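Long-range contact in acyl-CoA thioester hydrolase HI0827 (Haemophilus influenzae Rd KW20, PDB 3BJK), which probably hydrolyses the thioester bond of a broad range of acyl-coenzyme A molecules, working as a hexamer built as a trimer of hotdog-fold dimers: residues A22-T27 with P71-G75. The protein carries 1 engineered substitution. Numbering follows the deposited sequence.
Sequences AMPSDT and PISVG
Val-74 lays its two methyls against Pro-24 and Thr-27. From CB the valine forks. CG1, anti to the backbone N (chi1 174°), runs to the ring of Pro-24, touching CG at 3.8 Å and CD at the same distance, the two side chains crossing at about a right angle. CG2 takes the other branch and meets CG2 of Thr-27 at 3.4 Å, tighter than usual for two methyls. In this hotdog fold the contact joins two loops: the one leading from strand 15-21 toward the long helix 35-54, and the one connecting strand 58-68 to strand 77-87. Ala-22 and Gly-75 tie their backbones together, Gly-75 N donating to Ala-22 O (2.8 Å); the N-H...O angle is 166°, with the donor nitrogen lying 33° off the plane of the carbonyl. Ala-22 CB points across to Ser-73 O at 3.4 Å and rests on Ile-72 CG2 at 3.9 Å. The Thr-27 methyl is held in place from its own segment, because OG1 hydrogen-bonds to Pro-24 O in the carbonyl plane (2.8 Å), an oxygen that also accepts from Thr-27 N. Pro-24 also packs on Thr-27 of a neighbouring subunit, and Val-74 on Ala-29 of that same subunit.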
loop_
_atom_site.group_PDB
_atom_site.type_symbol
_atom_site.label_atom_id
_atom_site.label_comp_id
_atom_site.label_asym_id
_atom_site.label_seq_id
_atom_site.Cartn_x
_atom_site.Cartn_y
_atom_site.Cartn_z
ATOM N N ALA C 22 -12.865 6.557 4.439
ATOM C CA ALA C 22 -11.578 7.235 4.420
ATOM C C ALA C 22 -10.704 6.722 5.595
ATOM O O ALA C 22 -11.114 6.711 6.768
ATOM C CB ALA C 22 -11.748 8.717 4.451
ATOM N N MET C 23 -9.531 6.217 5.226
ATOM C CA MET C 23 -8.580 5.587 6.158
ATOM C C MET C 23 -7.290 6.413 6.431
ATOM O O MET C 23 -6.858 7.205 5.536
ATOM C CB MET C 23 -8.197 4.218 5.605
ATOM C CG MET C 23 -9.309 3.135 5.560
ATOM S SD MET C 23 -10.062 2.713 7.137
ATOM C CE MET C 23 -8.951 1.482 7.881
ATOM N N PRO C 24 -6.673 6.218 7.638
ATOM C CA PRO C 24 -5.401 6.898 8.016
ATOM C C PRO C 24 -4.253 6.770 6.976
ATOM O O PRO C 24 -3.543 7.720 6.764
ATOM C CB PRO C 24 -5.054 6.294 9.364
ATOM C CG PRO C 24 -6.369 5.912 9.933
ATOM C CD PRO C 24 -7.145 5.375 8.759
ATOM N N SER C 25 -4.131 5.623 6.301
ATOM C CA SER C 25 -3.051 5.450 5.333
ATOM C C SER C 25 -3.178 6.413 4.156
ATOM O O SER C 25 -2.197 6.603 3.429
ATOM C CB SER C 25 -2.989 4.004 4.806
ATOM O OG SER C 25 -4.243 3.670 4.254
ATOM N N ASP C 26 -4.380 6.985 3.948
ATOM C CA ASP C 26 -4.612 7.872 2.806
ATOM C C ASP C 26 -4.621 9.337 3.134
ATOM O O ASP C 26 -5.130 10.128 2.376
ATOM C CB ASP C 26 -5.834 7.419 2.034
ATOM C CG ASP C 26 -5.679 6.000 1.588
ATOM O OD1 ASP C 26 -4.725 5.691 0.792
ATOM O OD2 ASP C 26 -6.464 5.205 2.079
ATOM N N THR C 27 -3.961 9.685 4.239
ATOM C CA THR C 27 -3.833 11.082 4.594
ATOM C C THR C 27 -2.595 11.770 4.021
ATOM O O THR C 27 -1.610 11.127 3.603
ATOM C CB THR C 27 -3.757 11.243 6.115
ATOM O OG1 THR C 27 -2.749 10.388 6.646
ATOM C CG2 THR C 27 -5.117 10.849 6.715
ATOM N N PRO C 71 -12.284 19.573 2.293
ATOM C CA PRO C 71 -11.453 18.431 2.639
ATOM C C PRO C 71 -12.241 17.190 3.100
ATOM O O PRO C 71 -13.359 17.311 3.611
ATOM C CB PRO C 71 -10.575 18.964 3.767
ATOM C CG PRO C 71 -11.305 20.068 4.361
ATOM C CD PRO C 71 -12.189 20.658 3.286
ATOM N N ILE C 72 -11.648 16.022 2.933
ATOM C CA ILE C 72 -12.190 14.789 3.521
ATOM C C ILE C 72 -11.421 14.404 4.761
ATOM O O ILE C 72 -10.219 14.555 4.822
ATOM C CB ILE C 72 -12.152 13.591 2.483
ATOM C CG1 ILE C 72 -12.988 13.899 1.267
ATOM C CG2 ILE C 72 -12.622 12.285 3.144
ATOM C CD1 ILE C 72 -12.920 12.888 0.214
ATOM N N SER C 73 -12.122 13.926 5.784
ATOM C CA SER C 73 -11.509 13.522 7.032
ATOM C C SER C 73 -11.433 12.001 7.152
ATOM O O SER C 73 -12.281 11.277 6.663
ATOM C CB SER C 73 -12.292 14.049 8.225
ATOM O OG SER C 73 -12.193 15.458 8.253
ATOM N N VAL C 74 -10.447 11.536 7.886
ATOM C CA VAL C 74 -10.394 10.122 8.293
ATOM C C VAL C 74 -11.708 9.695 8.975
ATOM O O VAL C 74 -12.206 10.370 9.871
ATOM C CB VAL C 74 -9.185 9.844 9.244
ATOM C CG1 VAL C 74 -9.222 8.431 9.787
ATOM C CG2 VAL C 74 -7.898 10.064 8.495
ATOM N N GLY C 75 -12.235 8.549 8.576
ATOM C CA GLY C 75 -13.457 8.053 9.195
ATOM C C GLY C 75 -14.748 8.502 8.501
ATOM O O GLY C 75 -15.803 7.965 8.838
#